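Orotidine 5'-phosphate decarboxylase (Streptomyces avermitilis, PDB 3V75) probably catalyses the decarboxylation of orotidine 5'-phosphate to UMP and CO2, the last step of de novo UMP synthesis. Local coordinates at residues V148-G153 and F172-T177; A219-T224 and G237-P242; T199-L204 and Y231-N236; P84-F89 and M116-G121. All blocks are in the same frame, centred on the assembly; numbering follows the deposited sequence.

Contact 1 (V148-G153 and F172-T177); sequences VSPYLG and FVLALT
V148 and V173 face each other as a parallel bridge between strands 145-148 and 170-176, two neighbouring staves of the TIM barrel. Their side chains stand on the same, helix-covered side of the sheet and cross obliquely, CG2 of V148 lying 3.8 Å from CG2 of V173. The main chains are joined by V148 N to F172 O (2.9 Å) and by L174 N to V148 O (3.0 Å), the latter almost in line with its carbonyl (175° at O). Past the end of the shorter strand, P150 lays its ring against the continuing one. Ring atom CG meets V173 CG1 at 3.6 Å, while CD turns to L174 CB (3.9 Å), with the P150 and L174 side chains roughly perpendicular. Replacing P150 by a glycine would probably strip V173 CG1 and L174 CB of the ring that packs on them and free the chain at the start of the loop. The ring is also next to M200 of helix 196-207, and V173 meets L204 there, so that helix packs over this face. L174 lies on the barrel-interior side, its side chain also touching K119, the predicted proton donor. With CG set anti to the carbonyl carbon (chi1 -57°), the isobutyl group lies against the V148 carbonyl O and S149, where CD1 comes to 3.7 Å from S149 CB and 3.6 Å from S149 OG.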
# COMPACT_ATOMS: atom_id res chain seq x y z
N VAL A 148 -6.76 -4.21 1.76
CA VAL A 148 -5.73 -3.83 2.75
C VAL A 148 -4.82 -4.99 3.04
O VAL A 148 -5.22 -6.17 2.96
CB VAL A 148 -6.36 -3.31 4.09
CG1 VAL A 148 -7.14 -2.02 3.83
CG2 VAL A 148 -7.29 -4.37 4.72
N SER A 149 -3.58 -4.67 3.38
CA SER A 149 -2.57 -5.69 3.64
C SER A 149 -2.39 -5.72 5.18
O SER A 149 -2.38 -4.66 5.83
CB SER A 149 -1.30 -5.26 2.87
OG SER A 149 -0.23 -6.20 2.92
N PRO A 150 -2.36 -6.91 5.79
CA PRO A 150 -2.26 -6.96 7.26
C PRO A 150 -0.87 -7.31 7.75
O PRO A 150 -0.80 -7.90 8.85
CB PRO A 150 -3.24 -8.06 7.60
CG PRO A 150 -3.03 -9.07 6.44
CD PRO A 150 -2.80 -8.20 5.21
N TYR A 151 0.21 -6.95 7.06
CA TYR A 151 1.55 -7.27 7.53
C TYR A 151 1.82 -6.70 8.95
O TYR A 151 2.59 -7.27 9.74
CB TYR A 151 2.65 -6.81 6.52
CG TYR A 151 4.04 -7.23 6.89
CD1 TYR A 151 4.54 -8.55 6.56
CD2 TYR A 151 4.90 -6.41 7.62
CE1 TYR A 151 5.81 -8.95 6.92
CE2 TYR A 151 6.17 -6.82 8.01
CZ TYR A 151 6.68 -8.13 7.61
OH TYR A 151 7.94 -8.52 8.05
N LEU A 152 1.21 -5.55 9.24
CA LEU A 152 1.43 -4.88 10.53
C LEU A 152 0.48 -5.42 11.62
O LEU A 152 0.54 -4.98 12.78
CB LEU A 152 1.30 -3.36 10.37
CG LEU A 152 2.27 -2.81 9.33
CD1 LEU A 152 1.98 -1.34 9.03
CD2 LEU A 152 3.71 -2.94 9.80
N GLY A 153 -0.35 -6.41 11.27
CA GLY A 153 -1.20 -7.10 12.22
C GLY A 153 -2.66 -6.71 12.03
O GLY A 153 -2.96 -5.57 11.69
N PHE A 172 -11.35 -5.74 2.13
CA PHE A 172 -10.86 -7.08 1.79
C PHE A 172 -9.44 -7.17 2.26
O PHE A 172 -8.54 -6.46 1.77
CB PHE A 172 -10.93 -7.32 0.29
CG PHE A 172 -12.36 -7.51 -0.22
CD1 PHE A 172 -13.11 -6.43 -0.69
CD2 PHE A 172 -12.97 -8.79 -0.19
CE1 PHE A 172 -14.41 -6.62 -1.14
CE2 PHE A 172 -14.26 -8.96 -0.63
CZ PHE A 172 -14.98 -7.88 -1.11
N VAL A 173 -9.22 -8.03 3.25
CA VAL A 173 -7.90 -8.22 3.84
C VAL A 173 -7.17 -9.30 3.07
O VAL A 173 -7.72 -10.37 2.88
CB VAL A 173 -8.03 -8.62 5.34
CG1 VAL A 173 -6.64 -8.83 5.96
CG2 VAL A 173 -8.82 -7.51 6.10
N LEU A 174 -5.93 -9.04 2.66
CA LEU A 174 -5.16 -10.09 1.98
C LEU A 174 -5.04 -11.30 2.89
O LEU A 174 -4.62 -11.16 4.05
CB LEU A 174 -3.76 -9.61 1.65
CG LEU A 174 -3.64 -8.35 0.80
CD1 LEU A 174 -2.20 -7.98 0.55
CD2 LEU A 174 -4.39 -8.52 -0.55
N ALA A 175 -5.40 -12.48 2.40
CA ALA A 175 -5.27 -13.69 3.21
C ALA A 175 -4.41 -14.74 2.51
O ALA A 175 -3.38 -15.15 3.01
CB ALA A 175 -6.65 -14.25 3.58
N LEU A 176 -4.86 -15.18 1.33
CA LEU A 176 -4.22 -16.27 0.59
C LEU A 176 -4.11 -15.85 -0.88
O LEU A 176 -5.13 -15.65 -1.54
CB LEU A 176 -5.08 -17.52 0.70
CG LEU A 176 -5.04 -18.15 2.10
CD1 LEU A 176 -6.21 -19.09 2.31
CD2 LEU A 176 -3.68 -18.87 2.32
N THR A 177 -2.90 -15.75 -1.39
CA THR A 177 -2.71 -15.34 -2.79
C THR A 177 -1.97 -16.40 -3.59
O THR A 177 -1.23 -17.22 -3.03
CB THR A 177 -2.00 -13.98 -2.86
OG1 THR A 177 -0.73 -14.04 -2.16
CG2 THR A 177 -2.90 -12.90 -2.24

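Contact 2 (A219-T224 and G237-P242); sequences AVVGAT and GPLLAP
P242 O is gripped twice: by the backbone A223 N at 3.1 Å, and by a water that donates to it at 2.9 Å and accepts from T224 N (3.3 Å). This pairing lies toward the C-terminal ends of 217-221 and 239-241, parallel neighbours in the TIM barrel. Further back, the bonds alternate as parallel pairing requires. A219 N gives to P238 O, A219 O takes L240 N at 2.8 Å, and L240 O takes V221 N in a nearly straight bond (168° at the hydrogen). The carbonyls of A219, L240 and V221 also receive CA-H groups from L239, V220 and A241 respectively. Side chains sort by face. V220 and L240 run side by side toward the barrel interior, CG2 of V220 4.0 Å from CD2 of L240, and are joined there by F172 and L174 from strand 170-176. V220 has CG1 anti to the backbone N (chi1 -180°), which directs that methyl along the strand to P242 CD, also at 4.0 Å, the two side chains meeting at about a right angle. On the outer face V221 CG2 and L239 CD2 touch at 4.2 Å, with F258 of helix 254-258 against V221 and A241. Across this buried seam polarity is therefore carried by main chain and one water, while the side chains supply almost purely apolar packing.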
# COMPACT_ATOMS: atom_id res chain seq x y z
N ALA A 219 -12.02 -11.29 2.70
CA ALA A 219 -10.63 -11.70 2.50
C ALA A 219 -10.33 -11.78 1.00
O ALA A 219 -11.23 -12.11 0.21
CB ALA A 219 -10.38 -13.09 3.11
N VAL A 220 -9.08 -11.55 0.62
CA VAL A 220 -8.62 -11.87 -0.72
C VAL A 220 -8.09 -13.32 -0.68
O VAL A 220 -7.20 -13.64 0.13
CB VAL A 220 -7.51 -10.91 -1.20
CG1 VAL A 220 -7.08 -11.31 -2.63
CG2 VAL A 220 -8.05 -9.45 -1.15
N VAL A 221 -8.67 -14.18 -1.52
CA VAL A 221 -8.34 -15.62 -1.57
C VAL A 221 -8.26 -16.00 -3.04
O VAL A 221 -9.28 -15.97 -3.75
CB VAL A 221 -9.43 -16.46 -0.90
CG1 VAL A 221 -9.07 -17.95 -0.91
CG2 VAL A 221 -9.62 -16.01 0.56
N GLY A 222 -7.06 -16.31 -3.51
CA GLY A 222 -6.84 -16.60 -4.92
C GLY A 222 -7.55 -17.86 -5.39
O GLY A 222 -7.44 -18.92 -4.74
N ALA A 223 -8.29 -17.73 -6.51
CA ALA A 223 -9.11 -18.85 -7.02
C ALA A 223 -8.28 -19.98 -7.60
O ALA A 223 -8.81 -21.06 -7.83
CB ALA A 223 -10.10 -18.36 -8.10
N THR A 224 -7.00 -19.72 -7.90
CA THR A 224 -6.17 -20.77 -8.51
C THR A 224 -5.35 -21.54 -7.47
O THR A 224 -4.54 -22.39 -7.84
CB THR A 224 -5.23 -20.21 -9.59
OG1 THR A 224 -4.35 -19.23 -9.02
CG2 THR A 224 -6.01 -19.54 -10.72
N GLY A 237 -18.20 -13.44 5.40
CA GLY A 237 -17.84 -12.24 4.66
C GLY A 237 -17.41 -12.62 3.26
O GLY A 237 -17.19 -13.80 2.95
N PRO A 238 -17.34 -11.62 2.38
CA PRO A 238 -17.08 -11.90 0.96
C PRO A 238 -15.63 -12.34 0.73
O PRO A 238 -14.70 -11.91 1.47
CB PRO A 238 -17.36 -10.57 0.28
CG PRO A 238 -17.12 -9.51 1.37
CD PRO A 238 -17.57 -10.19 2.66
N LEU A 239 -15.42 -13.18 -0.29
CA LEU A 239 -14.07 -13.65 -0.61
C LEU A 239 -13.74 -13.12 -2.00
O LEU A 239 -14.31 -13.61 -2.99
CB LEU A 239 -14.05 -15.18 -0.61
CG LEU A 239 -14.54 -15.85 0.68
CD1 LEU A 239 -14.61 -17.36 0.48
CD2 LEU A 239 -13.57 -15.53 1.84
N LEU A 240 -12.88 -12.12 -2.09
CA LEU A 240 -12.53 -11.56 -3.39
C LEU A 240 -11.55 -12.53 -4.01
O LEU A 240 -10.48 -12.82 -3.44
CB LEU A 240 -11.90 -10.19 -3.23
CG LEU A 240 -11.33 -9.53 -4.47
CD1 LEU A 240 -12.46 -9.21 -5.46
CD2 LEU A 240 -10.57 -8.25 -4.06
N ALA A 241 -11.91 -13.06 -5.18
CA ALA A 241 -11.13 -14.14 -5.77
C ALA A 241 -10.57 -13.71 -7.10
O ALA A 241 -11.24 -13.86 -8.12
CB ALA A 241 -11.98 -15.40 -5.91
N PRO A 242 -9.34 -13.21 -7.12
CA PRO A 242 -8.71 -12.94 -8.42
C PRO A 242 -8.35 -14.25 -9.16
O PRO A 242 -8.21 -15.38 -8.55
CB PRO A 242 -7.46 -12.14 -8.05
CG PRO A 242 -7.23 -12.35 -6.59
CD PRO A 242 -8.47 -12.93 -5.97
O HOH W 1 -5.71 -16.71 -8.03

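Contact 3 (T199-L204 and Y231-N236); sequences TMLAHL and YDLDIN
L201, on helix 196-207 of the TIM barrel's outer layer, plugs into the loop 231-236 that runs between strands 217-221 and 239-241. Its CB starts the contact, 4.0 Å from I235 CG2 and as far from D232 O. Beyond CG, which lies beside the backbone N (chi1 -65°), the two methyls part. CD1 packs against the loop: L233 CD2 and Y231 CB each lie 3.9 Å from it, and D232 O is slightly nearer. CD2 turns toward I235 CG2 and on to the strands, where A219 and A175 receive it. The L201 and I235 side chains stand at about a right angle. One turn on, L204 instead runs alongside I235, and their CD1 atoms meet at 4.0 Å. The polar end of Y231 leaves this apolar patch to bond D195 just before the helix, while I235 O is bonded by N208 at the other end, so the loop is tied to the helix at both ends. An Asx turn shapes the loop: in the conformer modelled here, D232 OD1 accepts D234 N at 3.0 Å, from above the carboxylate plane. I235 has CG1 between N and the carbonyl carbon (chi1 62°), leaving its CG2 only 3.4 Å from L201 O.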
# COMPACT_ATOMS: atom_id res chain seq x y z
N THR A 199 -5.14 -17.06 10.72
CA THR A 199 -5.32 -16.06 11.76
C THR A 199 -6.16 -14.92 11.21
O THR A 199 -7.10 -14.46 11.88
CB THR A 199 -3.93 -15.56 12.23
OG1 THR A 199 -3.24 -16.66 12.81
CG2 THR A 199 -4.07 -14.43 13.27
N MSE A 200 -5.85 -14.47 9.99
CA MSE A 200 -6.63 -13.40 9.39
C MSE A 200 -8.09 -13.83 9.16
O MSE A 200 -9.02 -13.07 9.41
CB MSE A 200 -6.01 -12.91 8.07
CG MSE A 200 -4.60 -12.40 8.22
SE MSE A 200 -4.49 -11.00 9.60
CE MSE A 200 -2.54 -11.03 9.81
N LEU A 201 -8.28 -15.04 8.63
CA LEU A 201 -9.64 -15.53 8.41
C LEU A 201 -10.42 -15.57 9.72
O LEU A 201 -11.59 -15.18 9.75
CB LEU A 201 -9.63 -16.92 7.75
CG LEU A 201 -9.05 -16.93 6.33
CD1 LEU A 201 -8.84 -18.39 5.90
CD2 LEU A 201 -9.97 -16.19 5.34
N ALA A 202 -9.79 -16.05 10.79
CA ALA A 202 -10.48 -16.10 12.08
C ALA A 202 -10.84 -14.69 12.59
O ALA A 202 -11.92 -14.49 13.17
CB ALA A 202 -9.66 -16.85 13.14
N HIS A 203 -9.93 -13.72 12.41
CA HIS A 203 -10.25 -12.34 12.81
C HIS A 203 -11.47 -11.86 12.03
O HIS A 203 -12.36 -11.17 12.59
CB HIS A 203 -9.10 -11.39 12.47
CG HIS A 203 -7.97 -11.41 13.46
ND1 HIS A 203 -8.15 -11.10 14.79
CD2 HIS A 203 -6.64 -11.61 13.28
CE1 HIS A 203 -6.97 -11.13 15.40
NE2 HIS A 203 -6.04 -11.43 14.51
N LEU A 204 -11.51 -12.16 10.73
CA LEU A 204 -12.64 -11.72 9.91
C LEU A 204 -13.94 -12.39 10.34
O LEU A 204 -15.00 -11.73 10.38
CB LEU A 204 -12.36 -11.97 8.43
CG LEU A 204 -11.23 -11.12 7.86
CD1 LEU A 204 -10.78 -11.73 6.53
CD2 LEU A 204 -11.65 -9.65 7.67
N TYR A 231 -8.19 -24.46 4.78
CA TYR A 231 -8.62 -23.22 5.44
C TYR A 231 -10.11 -23.20 5.66
O TYR A 231 -10.88 -23.71 4.82
CB TYR A 231 -8.17 -22.00 4.64
CG TYR A 231 -6.67 -21.92 4.63
CD1 TYR A 231 -5.99 -21.33 5.71
CD2 TYR A 231 -5.92 -22.53 3.61
CE1 TYR A 231 -4.59 -21.32 5.75
CE2 TYR A 231 -4.52 -22.52 3.65
CZ TYR A 231 -3.86 -21.90 4.71
OH TYR A 231 -2.49 -21.90 4.72
N ASP A 232 -10.54 -22.59 6.76
CA ASP A 232 -11.96 -22.37 7.02
C ASP A 232 -12.38 -21.04 6.40
O ASP A 232 -12.13 -19.96 6.94
CB ASP A 232 -12.22 -22.34 8.53
CG ASP A 232 -13.69 -22.21 8.85
OD1 ASP A 232 -14.53 -22.12 7.92
OD2 ASP A 232 -14.02 -22.19 10.07
N LEU A 233 -12.99 -21.13 5.23
CA LEU A 233 -13.40 -19.93 4.49
C LEU A 233 -14.81 -19.46 4.89
O LEU A 233 -15.31 -18.48 4.30
CB LEU A 233 -13.33 -20.20 2.97
CG LEU A 233 -11.94 -20.57 2.47
CD1 LEU A 233 -12.00 -20.82 0.92
CD2 LEU A 233 -10.93 -19.51 2.83
N ASP A 234 -15.44 -20.14 5.85
CA ASP A 234 -16.76 -19.83 6.42
C ASP A 234 -16.57 -18.60 7.32
O ASP A 234 -16.67 -18.78 8.54
CB ASP A 234 -17.25 -20.98 7.34
CG ASP A 234 -18.75 -20.86 7.73
OD1 ASP A 234 -19.38 -19.87 7.32
OD2 ASP A 234 -19.28 -21.76 8.45
N ILE A 235 -16.29 -17.41 6.78
CA ILE A 235 -16.03 -16.23 7.62
C ILE A 235 -17.20 -15.26 7.65
O ILE A 235 -17.10 -14.17 8.23
CB ILE A 235 -14.75 -15.48 7.17
CG1 ILE A 235 -14.89 -14.97 5.74
CG2 ILE A 235 -13.55 -16.42 7.32
CD1 ILE A 235 -13.82 -13.97 5.31
N ASN A 236 -18.33 -15.66 7.06
CA ASN A 236 -19.50 -14.77 6.96
C ASN A 236 -19.12 -13.41 6.37
O ASN A 236 -19.65 -12.34 6.77
CB ASN A 236 -20.25 -14.60 8.29
CG ASN A 236 -21.58 -13.91 8.09
OD1 ASN A 236 -22.24 -14.13 7.06
ND2 ASN A 236 -21.96 -13.03 9.02

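Contact 4 (P84-F89 and M116-G121); sequences PQSAFF and MDAKRG
Q85 reaches D117 through an extended first torsion and a bend at the second: CG lies opposite the backbone N (chi1 169°), then chi2 of 47° folds the amide back over strand 113-120. D117 offers its carboxylate at this C-terminal mouth of the TIM barrel, where the active site of the fold lies. The Q85 amide sits obliquely on it, planes 55° apart, with NE2 3.4 Å from D117 CG. NE2 gives its hydrogen bond to a water at 2.8 Å, which in turn reaches D117 OD2 weakly. Q85 is the N-cap of helix 86-90, its OE1 accepting A87 N at 2.9 Å in the carbonyl plane, on a lone pair. A leucine at Q85 would be likely to leave A87 N without its capping acceptor and the water without its NE2 partner. The backbones make a single bridge: D117 N gives to P84 O and S86 N to D117 O, both 3.0 Å. K119, the predicted proton donor, curls back through its terminal bend to salt-bridge D117, NZ to OD1 2.9 Å on the syn side but somewhat out of the carboxylate plane. K83 pairs with D117 OD2, and D122 of the second subunit with K119, consistent with the alternating lysine-aspartate array of this family, built across the dimer interface. S86 OG and R120 NH2 share E90 as a partner, R120 also pairing with E90 of the second subunit. A118 CB lies over one face of the R120 guanidinium, offset toward its rim, and NH1 of R120 bonds A118 O at 2.9 Å.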
# COMPACT_ATOMS: atom_id res chain seq x y z
N PRO A 84 -11.01 -1.30 -9.69
CA PRO A 84 -9.85 -0.61 -10.24
C PRO A 84 -8.60 -0.98 -9.47
O PRO A 84 -8.65 -1.09 -8.24
CB PRO A 84 -10.15 0.88 -10.03
CG PRO A 84 -11.20 0.88 -8.94
CD PRO A 84 -11.97 -0.39 -9.04
N GLN A 85 -7.48 -1.15 -10.18
CA GLN A 85 -6.19 -1.39 -9.54
C GLN A 85 -5.44 -0.07 -9.51
O GLN A 85 -5.00 0.43 -10.52
CB GLN A 85 -5.39 -2.48 -10.29
CG GLN A 85 -3.94 -2.63 -9.87
CD GLN A 85 -3.78 -2.68 -8.37
OE1 GLN A 85 -3.23 -1.73 -7.76
NE2 GLN A 85 -4.25 -3.76 -7.75
N SER A 86 -5.31 0.48 -8.29
CA SER A 86 -4.75 1.80 -8.08
C SER A 86 -3.38 1.97 -8.74
O SER A 86 -3.09 3.05 -9.26
CB SER A 86 -4.63 2.06 -6.57
OG SER A 86 -4.28 3.41 -6.34
N ALA A 87 -2.53 0.95 -8.70
CA ALA A 87 -1.16 1.13 -9.19
C ALA A 87 -1.10 1.60 -10.64
O ALA A 87 -0.21 2.35 -11.02
CB ALA A 87 -0.34 -0.17 -9.03
N PHE A 88 -2.04 1.11 -11.45
CA PHE A 88 -2.00 1.44 -12.88
C PHE A 88 -2.38 2.90 -13.15
O PHE A 88 -2.07 3.43 -14.21
CB PHE A 88 -2.90 0.49 -13.68
CG PHE A 88 -2.48 -0.96 -13.55
CD1 PHE A 88 -1.15 -1.33 -13.70
CD2 PHE A 88 -3.42 -1.95 -13.30
CE1 PHE A 88 -0.78 -2.71 -13.57
CE2 PHE A 88 -3.04 -3.27 -13.18
CZ PHE A 88 -1.73 -3.63 -13.31
N PHE A 89 -3.04 3.53 -12.18
CA PHE A 89 -3.37 4.96 -12.24
C PHE A 89 -2.21 5.76 -11.60
O PHE A 89 -1.80 6.80 -12.11
CB PHE A 89 -4.70 5.20 -11.50
CG PHE A 89 -5.87 4.53 -12.14
CD1 PHE A 89 -6.71 5.25 -13.00
CD2 PHE A 89 -6.12 3.19 -11.91
CE1 PHE A 89 -7.80 4.64 -13.63
CE2 PHE A 89 -7.22 2.55 -12.53
CZ PHE A 89 -8.07 3.29 -13.39
N MSE A 116 -11.87 -0.70 -4.27
CA MSE A 116 -10.61 -0.05 -4.59
C MSE A 116 -9.48 -1.02 -4.27
O MSE A 116 -9.22 -1.34 -3.08
CB MSE A 116 -10.46 1.24 -3.79
CG MSE A 116 -9.08 1.85 -3.94
SE MSE A 116 -8.75 2.56 -5.75
CE MSE A 116 -10.13 3.90 -5.74
N ASP A 117 -8.77 -1.52 -5.29
CA ASP A 117 -7.65 -2.41 -5.01
C ASP A 117 -6.37 -1.59 -4.91
O ASP A 117 -5.69 -1.28 -5.91
CB ASP A 117 -7.54 -3.52 -6.06
CG ASP A 117 -6.69 -4.65 -5.61
OD1 ASP A 117 -5.95 -4.50 -4.59
OD2 ASP A 117 -6.71 -5.74 -6.25
N ALA A 118 -6.07 -1.21 -3.67
CA ALA A 118 -4.93 -0.35 -3.37
C ALA A 118 -3.98 -1.00 -2.35
O ALA A 118 -2.86 -0.50 -2.11
CB ALA A 118 -5.43 1.00 -2.87
N LYS A 119 -4.41 -2.11 -1.75
CA LYS A 119 -3.57 -2.89 -0.82
C LYS A 119 -2.80 -1.99 0.16
O LYS A 119 -1.57 -2.07 0.28
CB LYS A 119 -2.63 -3.85 -1.57
CG LYS A 119 -3.42 -4.93 -2.35
CD LYS A 119 -2.45 -5.94 -2.95
CE LYS A 119 -3.18 -7.02 -3.81
NZ LYS A 119 -3.82 -6.40 -5.03
N ARG A 120 -3.56 -1.14 0.86
CA ARG A 120 -2.92 -0.22 1.82
C ARG A 120 -2.76 -0.89 3.16
O ARG A 120 -3.54 -1.77 3.55
CB ARG A 120 -3.77 1.05 1.99
CG ARG A 120 -4.04 1.80 0.67
CD ARG A 120 -2.73 2.19 -0.03
NE ARG A 120 -2.93 3.30 -0.99
CZ ARG A 120 -2.61 3.30 -2.30
NH1 ARG A 120 -2.09 2.20 -2.88
NH2 ARG A 120 -2.81 4.41 -3.00
N GLY A 121 -1.77 -0.45 3.92
CA GLY A 121 -1.60 -0.98 5.26
C GLY A 121 -0.60 -0.14 6.02
O GLY A 121 0.58 -0.07 5.63
O HOH W 2 -4.89 -6.14 -9.18

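From the N terminus, contact 4 comes first, joining the end of strand 81-84 to strand 113-120 round the loop that holds helix 93-109. Contact 1 follows, closing the crossover from strand 145-148 through helix 158-167 to strand 170-176; a probable hydrogen bond from S149 N to R120 O joins it to contact 4. Contacts 2 and 3 cross, their segments alternating as 199-204, 219-224, 231-236, 237-242. Contact 3 fastens helix 196-207 to the loop leading into strand 239-241, and contact 2 pairs that strand with 217-221. Contact 1 touches all the others, meeting contact 2 along the sheet and contact 3 where helix 196-207 packs on it, whereas contacts 3 and 4 lie about 23 Å apart between centres.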